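Local coordinates for nisin immunity protein (Lactococcus lactis subsp. lactis, PDB 5XHB) that takes part in the immunity of the producing bacterium against nisin supplied from outside the cell, as a lipoprotein of the cell membrane, at residues 141-152 and 194-203. Numbering follows the deposited sequence.
Sequences ISDTTVSDEELG and WDYGEIHSIR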
loop_
_atom_site.group_PDB
_atom_site.type_symbol
_atom_site.label_atom_id
_atom_site.label_comp_id
_atom_site.label_asym_id
_atom_site.label_seq_id
_atom_site.Cartn_x
_atom_site.Cartn_y
_atom_site.Cartn_z
ATOM N N ILE A 141 -9.463 0.046 -13.323
ATOM C CA ILE A 141 -10.768 0.228 -12.685
ATOM C C ILE A 141 -11.795 -0.610 -13.410
ATOM O O ILE A 141 -12.115 -0.344 -14.567
ATOM C CB ILE A 141 -11.204 1.708 -12.698
ATOM C CG1 ILE A 141 -10.152 2.579 -12.005
ATOM C CG2 ILE A 141 -12.575 1.888 -12.039
ATOM C CD1 ILE A 141 -10.367 4.085 -12.255
ATOM N N SER A 142 -12.303 -1.636 -12.737
ATOM C CA SER A 142 -13.212 -2.586 -13.363
ATOM C C SER A 142 -14.662 -2.110 -13.308
ATOM O O SER A 142 -14.960 -1.041 -12.766
ATOM C CB SER A 142 -13.101 -3.944 -12.671
ATOM O OG SER A 142 -13.659 -3.852 -11.369
ATOM N N ASP A 143 -15.567 -2.921 -13.848
ATOM C CA ASP A 143 -16.995 -2.676 -13.689
ATOM C C ASP A 143 -17.571 -3.581 -12.590
ATOM O O ASP A 143 -18.755 -3.899 -12.596
ATOM C CB ASP A 143 -17.737 -2.898 -15.011
ATOM C CG ASP A 143 -19.114 -2.231 -15.030
ATOM O OD1 ASP A 143 -19.325 -1.264 -14.266
ATOM O OD2 ASP A 143 -19.992 -2.672 -15.806
ATOM N N THR A 144 -16.720 -3.988 -11.650
ATOM C CA THR A 144 -17.146 -4.779 -10.495
ATOM C C THR A 144 -17.359 -3.889 -9.286
ATOM O O THR A 144 -16.466 -3.130 -8.915
ATOM C CB THR A 144 -16.107 -5.854 -10.142
ATOM O OG1 THR A 144 -15.985 -6.771 -11.239
ATOM C CG2 THR A 144 -16.500 -6.598 -8.862
ATOM N N THR A 145 -18.540 -3.986 -8.685
ATOM C CA THR A 145 -18.904 -3.188 -7.515
ATOM C C THR A 145 -18.197 -3.701 -6.279
ATOM O O THR A 145 -17.995 -4.900 -6.134
ATOM C CB THR A 145 -20.429 -3.215 -7.250
ATOM O OG1 THR A 145 -21.133 -2.892 -8.453
ATOM C CG2 THR A 145 -20.814 -2.205 -6.173
ATOM N N VAL A 146 -17.784 -2.780 -5.420
ATOM C CA VAL A 146 -17.266 -3.101 -4.097
ATOM C C VAL A 146 -18.366 -2.833 -3.088
ATOM O O VAL A 146 -18.764 -1.685 -2.918
ATOM C CB VAL A 146 -16.028 -2.253 -3.740
ATOM C CG1 VAL A 146 -15.498 -2.635 -2.345
ATOM C CG2 VAL A 146 -14.960 -2.445 -4.775
ATOM N N SER A 147 -18.870 -3.877 -2.431
ATOM C CA SER A 147 -20.003 -3.726 -1.512
ATOM C C SER A 147 -19.616 -2.957 -0.262
ATOM O O SER A 147 -18.446 -2.861 0.055
ATOM C CB SER A 147 -20.544 -5.093 -1.095
ATOM O OG SER A 147 -19.680 -5.662 -0.129
ATOM N N ASP A 148 -20.599 -2.448 0.475
ATOM C CA ASP A 148 -20.295 -1.671 1.675
ATOM C C ASP A 148 -19.548 -2.501 2.722
ATOM O O ASP A 148 -18.771 -1.964 3.488
ATOM C CB ASP A 148 -21.567 -1.087 2.294
ATOM C CG ASP A 148 -22.231 -0.053 1.395
ATOM O OD1 ASP A 148 -21.602 0.375 0.406
ATOM O OD2 ASP A 148 -23.379 0.337 1.677
ATOM N N GLU A 149 -19.775 -3.808 2.740
ATOM C CA GLU A 149 -19.101 -4.667 3.709
ATOM C C GLU A 149 -17.652 -4.949 3.311
ATOM O O GLU A 149 -16.844 -5.282 4.156
ATOM C CB GLU A 149 -19.868 -5.983 3.902
ATOM C CG GLU A 149 -20.860 -6.334 2.795
ATOM C CD GLU A 149 -22.156 -5.537 2.869
ATOM O OE1 GLU A 149 -22.775 -5.481 3.954
ATOM O OE2 GLU A 149 -22.548 -4.957 1.837
ATOM N N GLU A 150 -17.332 -4.806 2.026
ATOM C CA GLU A 150 -15.962 -4.978 1.538
ATOM C C GLU A 150 -15.175 -3.671 1.610
ATOM O O GLU A 150 -13.949 -3.677 1.631
ATOM C CB GLU A 150 -15.971 -5.504 0.094
ATOM C CG GLU A 150 -16.690 -6.845 -0.057
ATOM C CD GLU A 150 -17.011 -7.208 -1.510
ATOM O OE1 GLU A 150 -17.170 -6.298 -2.365
ATOM O OE2 GLU A 150 -17.109 -8.423 -1.794
ATOM N N LEU A 151 -15.894 -2.554 1.631
ATOM C CA LEU A 151 -15.281 -1.232 1.652
ATOM C C LEU A 151 -14.599 -0.959 2.986
ATOM O O LEU A 151 -15.216 -1.077 4.050
ATOM C CB LEU A 151 -16.336 -0.157 1.363
ATOM C CG LEU A 151 -15.861 1.222 0.887
ATOM C CD1 LEU A 151 -15.268 1.154 -0.527
ATOM C CD2 LEU A 151 -17.025 2.222 0.911
ATOM N N GLY A 152 -13.319 -0.598 2.936
ATOM C CA GLY A 152 -12.590 -0.320 4.150
ATOM C C GLY A 152 -12.181 1.131 4.308
ATOM O O GLY A 152 -12.924 2.042 3.977
ATOM N N TRP A 194 -16.472 9.970 -16.611
ATOM C CA TRP A 194 -16.371 9.407 -15.270
ATOM C C TRP A 194 -16.106 10.510 -14.280
ATOM O O TRP A 194 -15.243 11.353 -14.505
ATOM C CB TRP A 194 -15.253 8.375 -15.176
ATOM C CG TRP A 194 -15.610 7.024 -15.684
ATOM C CD1 TRP A 194 -16.750 6.649 -16.356
ATOM C CD2 TRP A 194 -14.821 5.846 -15.534
ATOM N NE1 TRP A 194 -16.692 5.296 -16.652
ATOM C CE2 TRP A 194 -15.520 4.784 -16.151
ATOM C CE3 TRP A 194 -13.580 5.585 -14.948
ATOM C CZ2 TRP A 194 -15.020 3.479 -16.186
ATOM C CZ3 TRP A 194 -13.085 4.287 -14.981
ATOM C CH2 TRP A 194 -13.811 3.250 -15.594
ATOM N N ASP A 195 -16.851 10.492 -13.182
ATOM C CA ASP A 195 -16.634 11.437 -12.104
ATOM C C ASP A 195 -16.041 10.638 -10.953
ATOM O O ASP A 195 -16.669 9.705 -10.470
ATOM C CB ASP A 195 -17.951 12.120 -11.717
ATOM C CG ASP A 195 -18.615 12.803 -12.918
ATOM O OD1 ASP A 195 -17.882 13.452 -13.690
ATOM O OD2 ASP A 195 -19.845 12.671 -13.111
ATOM N N TYR A 196 -14.823 10.980 -10.552
ATOM C CA TYR A 196 -14.054 10.151 -9.617
ATOM C C TYR A 196 -14.155 10.709 -8.211
ATOM O O TYR A 196 -13.804 11.878 -7.972
ATOM C CB TYR A 196 -12.579 10.091 -10.009
ATOM C CG TYR A 196 -12.280 9.647 -11.424
ATOM C CD1 TYR A 196 -12.607 10.450 -12.511
ATOM C CD2 TYR A 196 -11.604 8.459 -11.666
ATOM C CE1 TYR A 196 -12.305 10.058 -13.818
ATOM C CE2 TYR A 196 -11.303 8.054 -12.977
ATOM C CZ TYR A 196 -11.651 8.875 -14.043
ATOM O OH TYR A 196 -11.363 8.500 -15.337
ATOM N N GLY A 197 -14.602 9.876 -7.279
ATOM C CA GLY A 197 -14.790 10.321 -5.911
ATOM C C GLY A 197 -13.705 9.827 -4.964
ATOM O O GLY A 197 -12.514 10.032 -5.201
ATOM N N GLU A 198 -14.127 9.165 -3.889
ATOM C CA GLU A 198 -13.195 8.725 -2.853
ATOM C C GLU A 198 -12.447 7.468 -3.260
ATOM O O GLU A 198 -12.911 6.706 -4.105
ATOM C CB GLU A 198 -13.943 8.471 -1.546
ATOM C CG GLU A 198 -14.621 9.701 -1.005
ATOM C CD GLU A 198 -15.326 9.453 0.313
ATOM O OE1 GLU A 198 -15.478 8.279 0.732
ATOM O OE2 GLU A 198 -15.741 10.449 0.929
ATOM N N ILE A 199 -11.297 7.253 -2.629
ATOM C CA ILE A 199 -10.597 5.977 -2.722
ATOM C C ILE A 199 -10.569 5.354 -1.328
ATOM O O ILE A 199 -10.290 6.038 -0.341
ATOM C CB ILE A 199 -9.165 6.141 -3.282
ATOM C CG1 ILE A 199 -9.256 6.473 -4.777
ATOM C CG2 ILE A 199 -8.370 4.843 -3.106
ATOM C CD1 ILE A 199 -8.005 6.969 -5.367
ATOM N N HIS A 200 -10.939 4.078 -1.256
ATOM C CA HIS A 200 -10.906 3.329 -0.005
ATOM C C HIS A 200 -10.116 2.065 -0.184
ATOM O O HIS A 200 -10.098 1.480 -1.267
ATOM C CB HIS A 200 -12.310 2.935 0.466
ATOM C CG HIS A 200 -13.144 4.077 0.948
ATOM N ND1 HIS A 200 -13.507 4.223 2.268
ATOM C CD2 HIS A 200 -13.708 5.118 0.286
ATOM C CE1 HIS A 200 -14.265 5.298 2.401
ATOM N NE2 HIS A 200 -14.401 5.859 1.214
ATOM N N SER A 201 -9.491 1.628 0.905
ATOM C CA SER A 201 -8.972 0.267 0.989
ATOM C C SER A 201 -10.108 -0.736 0.848
ATOM O O SER A 201 -11.270 -0.404 1.077
ATOM C CB SER A 201 -8.277 0.055 2.346
ATOM O OG SER A 201 -7.309 1.065 2.558
ATOM N N ILE A 202 -9.765 -1.974 0.510
ATOM C CA ILE A 202 -10.732 -3.057 0.542
ATOM C C ILE A 202 -10.327 -3.972 1.709
ATOM O O ILE A 202 -9.164 -4.342 1.828
ATOM C CB ILE A 202 -10.760 -3.805 -0.791
ATOM C CG1 ILE A 202 -11.365 -2.902 -1.873
ATOM C CG2 ILE A 202 -11.530 -5.118 -0.688
ATOM C CD1 ILE A 202 -11.199 -3.456 -3.247
ATOM N N ARG A 203 -11.273 -4.293 2.586
ATOM C CA ARG A 203 -10.943 -5.059 3.795
ATOM C C ARG A 203 -10.296 -6.386 3.432
ATOM O O ARG A 203 -10.767 -7.075 2.535
ATOM C CB ARG A 203 -12.190 -5.296 4.634
ATOM C CG ARG A 203 -12.882 -4.027 5.034
ATOM C CD ARG A 203 -14.018 -4.299 6.003
ATOM N NE ARG A 203 -15.051 -3.281 5.854
ATOM C CZ ARG A 203 -16.207 -3.284 6.509
ATOM N NH1 ARG A 203 -16.468 -4.241 7.389
ATOM N NH2 ARG A 203 -17.099 -2.332 6.282
#
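Arg203 stretches its side chain along the backbone of 149-151. The chain runs extended from CG to NE, and the guanidinium meets Leu151 O side-on: NE (2.9 Å) and NH2 (3.2 Å) both donate to this one oxygen, which lies almost in the guanidinium plane. Glu149 O sits over one face of the same group, 3.1 Å above its plane, where the angles are too poor for a hydrogen bond from Arg203 but it may still ease the positive charge. The backbone N of Arg203 donates to Glu150 O. Gly152 N likewise bonds Ser201 O at 2.8 Å, Leu151 and Ile202 form an antiparallel non-hydrogen-bonded pair, and Val146 CG1 touches Ile202 CG1. Strand 191-202 thus joins the edge strand 151-165 in the antiparallel sheet of the Spa1 C-terminal domain, while Ile141 lies on strand 137-145, separated from strand 191-202 in sheet order by strands 218-224 and 210-215; the chain turns a corner at Asp143. His200 stands with its ring edge to Gly152 O, bonded from ND1 (2.8 Å, N-H...O 161°); NE2 donates to Glu198 OE1, so both ring nitrogens fix its rotation. Leu151 lays CD2 over the ring centre, a CH-pi contact 4.2 Å from the centroid, and Phe219 also meets this ring. Toward the other end of the strand, Ile141, with CG2 anti to its backbone N, sets that methyl 3.8 Å from Trp194 CZ3 while CD1 reaches the edge of Tyr196.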